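Local coordinates for protein lactate racemase (Thermoanaerobacterium thermosaccharolyticum, PDB 2YJG) that interconverts the D- and L-isomers of lactate as a homodimeric, nickel-dependent isomerase whose cofactor is a nickel pincer complex derived from nicotinic acid mononucleotide, at residues R75-S79 and R80-P84; L153-K157 and L158-A162; G189-V193 and Q194-A198; Q339-M342 and N343-S347; R365-N369 and H370-M374. All coordinates share one frame; numbering follows the deposited sequence.

Contact 1: residues R75-S79 and R80-P84; sequences RPVPS and RITLP. With SO4 (sulfate ion), chain D; SO4 (sulfate ion), chain E.
Leu83 CD1 comes against CB of Ser79, one turn back at the start of helix 79-91, at 3.7 Å, and Leu83 N also bonds Ser79 O. On the adjoining flank OG1 of Thr82 approaches the same serine. Its chi1 of 54° sets OG1 between its own N and carbonyl carbon, which brings OG1 to 3.2 Å from CA of Ser79. Both hydroxyls then reach one carboxylate, Ser79 OG bonding Glu168 OE2 and Thr82 OG1 bonding Glu168 OE1. Pro78, centre of an inverse gamma turn and N-cap of the helix, offers its O to two donors: Thr82 N at 3.3 Å, lying in the carbonyl plane, and Ile81 N at 3.0 Å, standing above it. The two arginines reach out to separate sulfates, probably from the crystallisation liquor. Arg80, extended from CG to NE, presents its guanidinium edge to one, with NH2 2.8 Å from O4 and weaker bonds from NH1. Arg75, bent at chi2 and chi3, donates almost straight (170°) from NE to O2 of the other; by similarity it belongs to the nickel-cofactor site, so this anion may mark a place for a negatively charged group. Pro78 and Thr82 pack on strands 233-241 and 247-253, while Ser79 and Leu83 meet Phe120 of helix 113-120.

Contact 2: residues L153-K157 and L158-A162; sequences LEINK and LAVEA
Polar contacts between Asn156 and Leu158 start the helical turn. Asn156, at the N-cap, gives the capping bond: its OD1 accepts from Leu158 N at 3.2 Å, the donor lying in the amide carbonyl plane on a lone pair. Its CG stands anti to the backbone N (chi1 -160°), carrying the amide alongside the Leu158 side chain, whose CB is 3.3 Å from OD1. The bonds from Ala159 N and Val160 N to Asn156 O are weak, whereas Glu161 N to Lys157 O is short (2.9 Å) and nearly straight at 167°. The segment is thus a strand-to-helix junction: strand 152-156, hairpin partner of strand 141-146, passes directly into the short helix 157-161. Replacing Asn156 by an alanine removes OD1 and ND2, and is likely to leave Leu158 N without its cap and His133 ND1 without its mate. Among apolar contacts, Ile155 CG1 meets Val160 CG2 at 3.9 Å, the two side chains slanting across one another, and CD1 of the isoleucine reaches CB of Ala159 more loosely at 4.4 Å. The charged pair Lys157 and Glu161 meets through carbon: OE2 lies 3.7 Å from CE, but NZ stays 4.8 Å from OE2, so any attraction is probably modest. Leu158 and Ala162 touch Val67 of strand 66-71, and Leu153 packs on Ala227 of helix 219-230.

Contact 3: residues G189-V193 and Q194-A198; sequences GIASV and QCILA
Ser192 holds the first turn of helix 193-198 with two different oxygens. From the N-cap position its OG gives the capping bond, accepting from Cys195 N at 3.2 Å with an N-H...O angle of 158°, while its backbone O accepts from Ile196 N at 2.9 Å. A chi1 of 68° places OG between the serine's own N and carbonyl carbon, where it also lies 3.1 Å from SG of Cys195. The apolar layer comes next: Ala191 CB sits 3.9 Å from CG1 of Ile196 and 4.2 Å from CB of Cys195. One turn along, Val193 CG1 lies alongside Leu197 CD1, also at 3.9 Å, the two side chains pointing the same way. Farther out, Glu154 of strand 152-156 holds the cap hydroxyl through OE1, while His133 NE2 holds the preceding carbonyl, that of Ala191. Ile196 lies close to His200, a nickel ligand by similarity. The serine OG thus accepts from Cys195 N and is also hydrogen-bonded to Glu154 OE1; the negative charge of Glu154 beside the N-terminus would probably interact favourably with the helix dipole.

Contact 4: residues Q339-M342 and N343-S347; sequences QDVM and NKILS
Lys344 reaches back one helical turn to Asp340. Its CB starts 3.6 Å from Asp340 O, the carbonyl that accepts the lysine's own backbone N at 3.0 Å. CG, anti to the carbonyl carbon (chi1 -63°), lies still nearer that oxygen, at 3.3 Å, and CD passes beyond it. The chain stays extended beyond CG, which carries CE to the Asp340 carboxylate, 3.6 Å from OD2. NZ ends 3.7 Å from the same OD2. A water donates to OD2 and accepts from NZ, so it bridges the two groups, whose direct salt bridge is long. Both ends have further partners: OD2 accepts from Lys336 N, and NZ bonds Ser335 OG. This i to i+4 ladder is that of an ordinary alpha-helix, 338-346 in the C-terminal domain, and recurs on its other faces. Val341 CG1 and Ile345 CD1 lie side by side at 3.7 Å, pointing the same way; Val341 touches Phe332 and Ile345 touches Trp331 of helix 326-333. Met342, bent at chi2 and chi3, slants across Leu346 and sets SD 3.8 Å from its CG. Ser347 OG donates to Lys344 O, while Ile345 and Leu346 also touch Ser202 and Lys206, respectively, of helix 202-206.

Contact 5: residues R365-N369 and H370-M374; sequences RILIN and HKVIM
Where helix 357-369 gives way to the strand, the backbone passes from helical angles at Ile366 and Leu367 to an extended His370 (phi -148°, psi 152°), and Leu367 CA makes a C-H...O contact of 3.4 Å with His370 O. The His370 side chain folds back over this turn. Its CG lies anti to the carbonyl carbon (chi1 -53°), and the ring stands so that ND1 donates to Ile366 O at 3.2 Å, with the acceptor near the ring plane at its edge. Ile366 O also accepts from Asn369 N, so this one carbonyl is gripped from backbone and side chain. One face of the ring lies over the Asn369 peptide, whose C is 3.2 Å from CG of His370. This is the helix-to-strand link of an alternating alpha/beta unit: helix 357-369 leads into strand 371-375, which lies in a six-stranded parallel sheet between strands 311-316 and 390-392. A leucine in place of His370 would probably leave Ile366 O without its imidazole donor and the helix less firmly fixed to the strand. Val372 is the apolar counterpart on the strand, turned toward the helix. Its CG2 meets CD2 of Leu367 at 3.4 Å, a tight contact with the side chains crossing at about a right angle, and CG2 of Ile366 at 3.9 Å. Beyond it Ile366 and His370 both touch Ile313 of strand 311-316, and Leu367 and Val372 share Met389.

In the fold
The five contacts follow in series from the N terminus, each a local turn, so none nests in or crosses another. Contact 1 closes the loop after strand 66-71 at the start of helix 79-91. Contact 2 turns a hairpin strand into helix 157-161, and contact 3 starts helix 193-198; these two touch, Glu154 OE1 reaching Ser192 OG and Asn156 N reaching Ile190 O, which joins the hairpin to the loop before helix 193-198. Contacts 4 and 5 lie in the C-terminal domain and pack together where Met342 meets Arg365 and Ile368. Contacts 1 and 5 have centres about 37 Å apart, on opposite sides of the chain's centre.

Contact 1: residues R75-S79 and R80-P84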
# COMPACT_ATOMS: atom_id res chain seq x y z
N ARG A 75 -16.19 0.43 6.47
CA ARG A 75 -17.44 0.70 5.77
C ARG A 75 -17.40 -0.08 4.47
O ARG A 75 -16.32 -0.31 3.92
CB ARG A 75 -17.62 2.21 5.49
CG ARG A 75 -17.53 3.11 6.73
CD ARG A 75 -18.41 2.71 7.90
NE ARG A 75 -19.84 2.93 7.61
CZ ARG A 75 -20.83 2.04 7.76
NH1 ARG A 75 -20.63 0.78 8.20
NH2 ARG A 75 -22.07 2.40 7.45
N PRO A 76 -18.56 -0.51 3.97
CA PRO A 76 -18.61 -1.30 2.74
C PRO A 76 -18.59 -0.55 1.41
O PRO A 76 -18.99 -1.12 0.38
CB PRO A 76 -19.92 -2.07 2.89
CG PRO A 76 -20.79 -1.11 3.55
CD PRO A 76 -19.90 -0.38 4.57
N VAL A 77 -18.12 0.69 1.40
CA VAL A 77 -18.04 1.46 0.16
C VAL A 77 -17.16 0.73 -0.89
O VAL A 77 -16.01 0.35 -0.63
CB VAL A 77 -17.54 2.89 0.41
CG1 VAL A 77 -17.51 3.66 -0.89
CG2 VAL A 77 -18.37 3.61 1.46
N PRO A 78 -17.72 0.47 -2.07
CA PRO A 78 -17.02 -0.28 -3.10
C PRO A 78 -16.05 0.61 -3.86
O PRO A 78 -16.23 0.88 -5.04
CB PRO A 78 -18.13 -0.79 -4.01
CG PRO A 78 -19.21 0.22 -3.88
CD PRO A 78 -19.10 0.80 -2.48
N SER A 79 -15.02 1.08 -3.17
CA SER A 79 -14.18 2.12 -3.74
C SER A 79 -13.29 1.70 -4.90
O SER A 79 -12.82 2.57 -5.64
CB SER A 79 -13.36 2.81 -2.64
OG SER A 79 -14.19 3.35 -1.63
N ARG A 80 -13.01 0.40 -5.05
CA ARG A 80 -12.29 -0.05 -6.24
C ARG A 80 -13.05 0.33 -7.51
O ARG A 80 -12.49 0.45 -8.57
CB ARG A 80 -12.06 -1.58 -6.20
CG ARG A 80 -11.11 -2.06 -5.16
CD ARG A 80 -11.36 -3.57 -4.82
NE ARG A 80 -10.40 -4.13 -3.84
CZ ARG A 80 -9.16 -4.55 -4.12
NH1 ARG A 80 -8.65 -4.46 -5.34
NH2 ARG A 80 -8.38 -5.05 -3.15
N ILE A 81 -14.37 0.46 -7.42
CA ILE A 81 -15.18 0.82 -8.56
C ILE A 81 -15.34 2.33 -8.64
O ILE A 81 -15.11 2.96 -9.68
CB ILE A 81 -16.53 0.15 -8.51
CG1 ILE A 81 -16.39 -1.39 -8.68
CG2 ILE A 81 -17.41 0.79 -9.59
CD1 ILE A 81 -17.65 -2.19 -8.30
N THR A 82 -15.67 2.94 -7.51
CA THR A 82 -16.09 4.34 -7.50
C THR A 82 -14.94 5.34 -7.60
O THR A 82 -15.05 6.30 -8.34
CB THR A 82 -16.89 4.66 -6.23
OG1 THR A 82 -16.12 4.28 -5.09
CG2 THR A 82 -18.25 3.93 -6.23
N LEU A 83 -13.83 5.09 -6.90
CA LEU A 83 -12.70 6.04 -6.96
C LEU A 83 -12.09 6.26 -8.35
O LEU A 83 -11.87 7.42 -8.71
CB LEU A 83 -11.65 5.68 -5.93
CG LEU A 83 -12.07 6.05 -4.51
CD1 LEU A 83 -11.03 5.51 -3.50
CD2 LEU A 83 -12.27 7.65 -4.36
N PRO A 84 -11.83 5.17 -9.14
CA PRO A 84 -11.31 5.45 -10.48
C PRO A 84 -12.24 6.28 -11.34
O PRO A 84 -11.79 7.05 -12.22
CB PRO A 84 -11.15 4.07 -11.09
CG PRO A 84 -10.84 3.19 -9.97
CD PRO A 84 -11.72 3.72 -8.83
S SO4 D . -5.10 -6.09 -5.22
O1 SO4 D . -5.68 -5.45 -6.38
O2 SO4 D . -4.52 -7.38 -5.47
O3 SO4 D . -4.10 -5.26 -4.58
O4 SO4 D . -6.11 -6.25 -4.20
S SO4 E . -20.99 6.88 7.09
O1 SO4 E . -20.29 8.05 6.55
O2 SO4 E . -20.69 5.75 6.19
O3 SO4 E . -20.60 6.50 8.48
O4 SO4 E . -22.36 7.28 7.09

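Contact 2: residues L153-K157 and L158-A162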
# COMPACT_ATOMS: atom_id res chain seq x y z
N LEU A 153 -16.73 23.56 15.68
CA LEU A 153 -16.56 22.63 14.58
C LEU A 153 -15.09 22.63 14.15
O LEU A 153 -14.56 23.66 13.72
CB LEU A 153 -17.46 23.05 13.41
CG LEU A 153 -17.31 22.27 12.11
CD1 LEU A 153 -17.56 20.80 12.48
CD2 LEU A 153 -18.24 22.75 11.01
N GLU A 154 -14.41 21.51 14.33
CA GLU A 154 -12.99 21.38 13.96
C GLU A 154 -12.91 20.25 12.97
O GLU A 154 -13.40 19.15 13.27
CB GLU A 154 -12.15 21.05 15.20
CG GLU A 154 -12.45 22.08 16.32
CD GLU A 154 -12.00 21.69 17.71
OE1 GLU A 154 -11.95 20.49 18.04
OE2 GLU A 154 -11.72 22.64 18.49
N ILE A 155 -12.36 20.52 11.79
CA ILE A 155 -12.17 19.45 10.80
C ILE A 155 -10.72 19.35 10.28
O ILE A 155 -9.92 20.27 10.48
CB ILE A 155 -13.21 19.48 9.71
CG1 ILE A 155 -13.15 20.75 8.84
CG2 ILE A 155 -14.64 19.37 10.32
CD1 ILE A 155 -13.84 20.62 7.52
N ASN A 156 -10.40 18.24 9.63
CA ASN A 156 -9.07 18.06 9.01
C ASN A 156 -8.68 19.23 8.09
O ASN A 156 -9.44 19.63 7.16
CB ASN A 156 -9.08 16.76 8.21
CG ASN A 156 -7.70 16.21 7.93
OD1 ASN A 156 -6.90 16.80 7.20
ND2 ASN A 156 -7.43 15.03 8.48
N LYS A 157 -7.49 19.77 8.36
CA LYS A 157 -6.94 20.92 7.62
C LYS A 157 -6.83 20.73 6.11
O LYS A 157 -7.01 21.65 5.34
CB LYS A 157 -5.52 21.25 8.15
CG LYS A 157 -5.33 22.77 8.37
CD LYS A 157 -4.10 23.13 9.27
CE LYS A 157 -2.82 22.38 8.87
NZ LYS A 157 -1.60 22.78 9.71
N LEU A 158 -6.47 19.54 5.70
CA LEU A 158 -6.38 19.21 4.28
C LEU A 158 -7.67 19.51 3.57
O LEU A 158 -7.69 20.05 2.48
CB LEU A 158 -6.07 17.73 4.16
CG LEU A 158 -5.57 17.30 2.78
CD1 LEU A 158 -4.14 17.86 2.54
CD2 LEU A 158 -5.59 15.79 2.76
N ALA A 159 -8.79 19.13 4.21
CA ALA A 159 -10.11 19.42 3.66
C ALA A 159 -10.40 20.92 3.52
O ALA A 159 -10.98 21.36 2.52
CB ALA A 159 -11.16 18.75 4.54
N VAL A 160 -10.01 21.66 4.54
CA VAL A 160 -10.20 23.11 4.61
C VAL A 160 -9.39 23.79 3.50
O VAL A 160 -9.92 24.59 2.73
CB VAL A 160 -9.73 23.67 5.98
CG1 VAL A 160 -10.01 25.18 6.01
CG2 VAL A 160 -10.41 22.92 7.20
N GLU A 161 -8.13 23.39 3.37
CA GLU A 161 -7.19 23.97 2.36
C GLU A 161 -7.51 23.66 0.88
O GLU A 161 -7.07 24.39 -0.00
CB GLU A 161 -5.78 23.42 2.61
CG GLU A 161 -5.17 23.82 3.89
CD GLU A 161 -3.91 22.97 4.21
OE1 GLU A 161 -3.57 22.04 3.40
OE2 GLU A 161 -3.28 23.26 5.26
N ALA A 162 -8.28 22.60 0.64
CA ALA A 162 -8.69 22.21 -0.68
C ALA A 162 -9.35 23.32 -1.48
O ALA A 162 -10.16 24.09 -0.97
CB ALA A 162 -9.63 21.02 -0.60

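Contact 3: residues G189-V193 and Q194-A198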
# COMPACT_ATOMS: atom_id res chain seq x y z
N GLY A 189 -16.92 12.14 9.90
CA GLY A 189 -15.87 11.46 9.17
C GLY A 189 -14.46 12.05 9.23
O GLY A 189 -13.47 11.31 9.37
N ILE A 190 -14.37 13.37 9.17
CA ILE A 190 -13.04 14.05 9.20
C ILE A 190 -12.99 15.12 10.30
O ILE A 190 -12.30 16.08 10.17
CB ILE A 190 -12.64 14.64 7.83
CG1 ILE A 190 -13.62 15.76 7.32
CG2 ILE A 190 -12.44 13.50 6.83
CD1 ILE A 190 -13.00 16.61 6.18
N ALA A 191 -13.75 14.91 11.37
CA ALA A 191 -13.86 15.86 12.50
C ALA A 191 -12.98 15.45 13.64
O ALA A 191 -12.48 14.31 13.70
CB ALA A 191 -15.30 15.92 13.03
N SER A 192 -12.81 16.38 14.57
CA SER A 192 -12.02 16.11 15.80
C SER A 192 -12.76 15.18 16.73
O SER A 192 -14.01 15.16 16.73
CB SER A 192 -11.74 17.41 16.54
OG SER A 192 -12.92 17.97 17.08
N VAL A 193 -12.02 14.40 17.54
CA VAL A 193 -12.69 13.42 18.43
C VAL A 193 -13.72 14.17 19.32
O VAL A 193 -14.80 13.66 19.56
CB VAL A 193 -11.73 12.57 19.30
CG1 VAL A 193 -12.51 11.63 20.21
CG2 VAL A 193 -10.77 11.75 18.45
N GLN A 194 -13.39 15.37 19.77
CA GLN A 194 -14.30 16.13 20.65
C GLN A 194 -15.57 16.49 19.94
O GLN A 194 -16.66 16.38 20.49
CB GLN A 194 -13.59 17.38 21.18
CG GLN A 194 -14.36 18.20 22.24
CD GLN A 194 -13.50 19.33 22.95
OE1 GLN A 194 -12.25 19.29 22.98
NE2 GLN A 194 -14.19 20.33 23.53
N CYS A 195 -15.47 16.92 18.68
CA CYS A 195 -16.65 17.25 17.93
C CYS A 195 -17.50 16.01 17.70
O CYS A 195 -18.71 16.08 17.76
CB CYS A 195 -16.30 17.89 16.60
SG CYS A 195 -15.56 19.57 16.72
N ILE A 196 -16.85 14.88 17.46
CA ILE A 196 -17.58 13.65 17.22
C ILE A 196 -18.36 13.26 18.45
O ILE A 196 -19.55 12.97 18.39
CB ILE A 196 -16.62 12.52 16.77
CG1 ILE A 196 -15.98 12.89 15.40
CG2 ILE A 196 -17.37 11.24 16.66
CD1 ILE A 196 -14.85 11.93 14.88
N LEU A 197 -17.71 13.25 19.59
CA LEU A 197 -18.38 12.86 20.82
C LEU A 197 -19.54 13.82 21.09
O LEU A 197 -20.64 13.38 21.46
CB LEU A 197 -17.35 12.83 21.97
CG LEU A 197 -16.37 11.70 21.94
CD1 LEU A 197 -15.24 11.77 22.97
CD2 LEU A 197 -17.06 10.34 22.16
N ALA A 198 -19.36 15.11 20.88
CA ALA A 198 -20.44 16.12 21.15
C ALA A 198 -21.65 15.87 20.26
O ALA A 198 -22.79 16.07 20.68
CB ALA A 198 -19.93 17.57 20.93

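Contact 4: residues Q339-M342 and N343-S347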
# COMPACT_ATOMS: atom_id res chain seq x y z
N GLN A 339 -33.75 2.29 33.87
CA GLN A 339 -34.10 3.66 34.17
C GLN A 339 -32.90 4.34 34.85
O GLN A 339 -32.64 5.51 34.58
CB GLN A 339 -35.30 3.79 35.10
CG GLN A 339 -35.68 5.20 35.37
CD GLN A 339 -36.14 5.91 34.12
OE1 GLN A 339 -35.61 6.99 33.73
NE2 GLN A 339 -37.14 5.34 33.47
N ASP A 340 -32.16 3.59 35.67
CA ASP A 340 -30.96 4.13 36.36
C ASP A 340 -29.90 4.53 35.27
O ASP A 340 -29.35 5.60 35.29
CB ASP A 340 -30.42 3.09 37.32
CG ASP A 340 -29.46 3.65 38.35
OD1 ASP A 340 -29.55 4.83 38.69
OD2 ASP A 340 -28.60 2.86 38.81
N VAL A 341 -29.69 3.64 34.30
CA VAL A 341 -28.78 3.89 33.22
C VAL A 341 -29.14 5.15 32.48
O VAL A 341 -28.27 6.02 32.29
CB VAL A 341 -28.67 2.69 32.24
CG1 VAL A 341 -27.85 3.11 30.96
CG2 VAL A 341 -28.16 1.42 33.03
N MET A 342 -30.43 5.29 32.11
CA MET A 342 -30.90 6.44 31.43
C MET A 342 -30.67 7.71 32.25
O MET A 342 -30.17 8.71 31.75
CB MET A 342 -32.36 6.27 31.13
CG MET A 342 -33.03 7.35 30.38
SD MET A 342 -32.34 7.76 28.78
CE MET A 342 -33.10 6.36 27.80
N ASN A 343 -30.99 7.66 33.53
CA ASN A 343 -30.90 8.85 34.36
C ASN A 343 -29.44 9.35 34.45
O ASN A 343 -29.20 10.56 34.34
CB ASN A 343 -31.38 8.55 35.76
CG ASN A 343 -32.87 8.32 35.82
OD1 ASN A 343 -33.62 8.76 34.93
ND2 ASN A 343 -33.31 7.68 36.89
N LYS A 344 -28.54 8.42 34.61
CA LYS A 344 -27.10 8.71 34.59
C LYS A 344 -26.68 9.32 33.30
O LYS A 344 -25.97 10.32 33.31
CB LYS A 344 -26.28 7.47 34.88
CG LYS A 344 -26.49 6.85 36.28
CD LYS A 344 -25.72 5.56 36.42
CE LYS A 344 -25.83 4.96 37.83
NZ LYS A 344 -25.07 3.68 37.85
N ILE A 345 -27.07 8.73 32.17
CA ILE A 345 -26.60 9.26 30.91
C ILE A 345 -27.19 10.65 30.56
O ILE A 345 -26.52 11.54 30.01
CB ILE A 345 -26.75 8.22 29.77
CG1 ILE A 345 -25.80 7.04 30.03
CG2 ILE A 345 -26.38 8.92 28.46
CD1 ILE A 345 -26.05 5.74 29.12
N LEU A 346 -28.46 10.84 30.86
CA LEU A 346 -29.10 12.11 30.63
C LEU A 346 -28.50 13.21 31.51
O LEU A 346 -28.65 14.37 31.16
CB LEU A 346 -30.60 12.05 30.94
CG LEU A 346 -31.45 11.29 29.91
CD1 LEU A 346 -32.92 11.27 30.32
CD2 LEU A 346 -31.24 11.90 28.57
N SER A 347 -27.85 12.85 32.62
CA SER A 347 -27.17 13.85 33.47
C SER A 347 -25.89 14.40 32.79
O SER A 347 -25.29 15.32 33.30
CB SER A 347 -26.84 13.29 34.85
OG SER A 347 -25.67 12.50 34.83
O HOH W 1 -26.45 2.70 40.27

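Contact 5: residues R365-N369 and H370-M374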
# COMPACT_ATOMS: atom_id res chain seq x y z
N ARG A 365 -33.35 3.15 26.66
CA ARG A 365 -34.67 3.64 26.18
C ARG A 365 -35.55 2.41 25.87
O ARG A 365 -36.71 2.32 26.31
CB ARG A 365 -34.51 4.53 24.95
CG ARG A 365 -35.78 5.03 24.43
CD ARG A 365 -35.60 5.79 23.18
NE ARG A 365 -35.42 4.87 22.03
CZ ARG A 365 -34.66 5.11 20.98
NH1 ARG A 365 -33.90 6.21 20.87
NH2 ARG A 365 -34.57 4.18 20.04
N ILE A 366 -34.99 1.42 25.15
CA ILE A 366 -35.77 0.21 24.81
C ILE A 366 -36.20 -0.56 26.01
O ILE A 366 -37.35 -0.83 26.17
CB ILE A 366 -34.98 -0.68 23.84
CG1 ILE A 366 -34.75 0.12 22.60
CG2 ILE A 366 -35.78 -1.97 23.43
CD1 ILE A 366 -33.76 -0.56 21.64
N LEU A 367 -35.28 -0.87 26.91
CA LEU A 367 -35.51 -1.71 28.02
C LEU A 367 -36.38 -1.10 29.11
O LEU A 367 -36.82 -1.81 30.04
CB LEU A 367 -34.15 -2.16 28.58
CG LEU A 367 -33.17 -2.94 27.71
CD1 LEU A 367 -31.85 -3.27 28.49
CD2 LEU A 367 -33.84 -4.22 27.27
N ILE A 368 -36.57 0.21 29.08
CA ILE A 368 -37.47 0.85 30.04
C ILE A 368 -38.91 0.53 29.70
O ILE A 368 -39.68 0.40 30.63
CB ILE A 368 -37.30 2.39 30.09
CG1 ILE A 368 -35.95 2.74 30.74
CG2 ILE A 368 -38.45 3.05 30.94
CD1 ILE A 368 -35.56 4.15 30.45
N ASN A 369 -39.23 0.35 28.41
CA ASN A 369 -40.60 0.10 27.91
C ASN A 369 -40.86 -1.35 27.41
O ASN A 369 -42.01 -1.66 27.05
CB ASN A 369 -40.89 1.01 26.71
CG ASN A 369 -41.19 2.42 27.07
OD1 ASN A 369 -41.26 2.81 28.23
ND2 ASN A 369 -41.33 3.25 26.01
N HIS A 370 -39.81 -2.16 27.31
CA HIS A 370 -39.91 -3.48 26.66
C HIS A 370 -38.96 -4.45 27.29
O HIS A 370 -37.88 -4.06 27.73
CB HIS A 370 -39.54 -3.39 25.17
CG HIS A 370 -40.31 -2.36 24.43
ND1 HIS A 370 -39.83 -1.08 24.23
CD2 HIS A 370 -41.53 -2.41 23.84
CE1 HIS A 370 -40.75 -0.38 23.57
NE2 HIS A 370 -41.76 -1.18 23.28
N LYS A 371 -39.30 -5.73 27.23
CA LYS A 371 -38.33 -6.77 27.57
C LYS A 371 -37.63 -7.20 26.32
O LYS A 371 -38.28 -7.28 25.28
CB LYS A 371 -39.07 -8.00 28.12
CG LYS A 371 -39.94 -7.69 29.30
CD LYS A 371 -39.20 -7.63 30.58
CE LYS A 371 -40.12 -7.01 31.69
NZ LYS A 371 -39.89 -7.63 33.05
N VAL A 372 -36.33 -7.47 26.40
CA VAL A 372 -35.59 -7.97 25.27
C VAL A 372 -35.04 -9.33 25.62
O VAL A 372 -34.53 -9.57 26.78
CB VAL A 372 -34.48 -7.01 24.85
CG1 VAL A 372 -33.61 -7.60 23.71
CG2 VAL A 372 -35.10 -5.66 24.44
N ILE A 373 -35.24 -10.25 24.69
CA ILE A 373 -34.70 -11.60 24.78
C ILE A 373 -33.69 -11.76 23.69
O ILE A 373 -33.98 -11.50 22.51
CB ILE A 373 -35.80 -12.73 24.63
CG1 ILE A 373 -36.76 -12.67 25.80
CG2 ILE A 373 -35.14 -14.14 24.55
CD1 ILE A 373 -38.08 -13.25 25.54
N MET A 374 -32.47 -12.15 24.04
CA MET A 374 -31.47 -12.34 23.00
C MET A 374 -31.17 -13.85 22.78
O MET A 374 -30.80 -14.57 23.69
CB MET A 374 -30.17 -11.58 23.30
CG MET A 374 -30.27 -10.07 23.37
SD MET A 374 -28.64 -9.29 23.43
CE MET A 374 -28.17 -9.39 21.77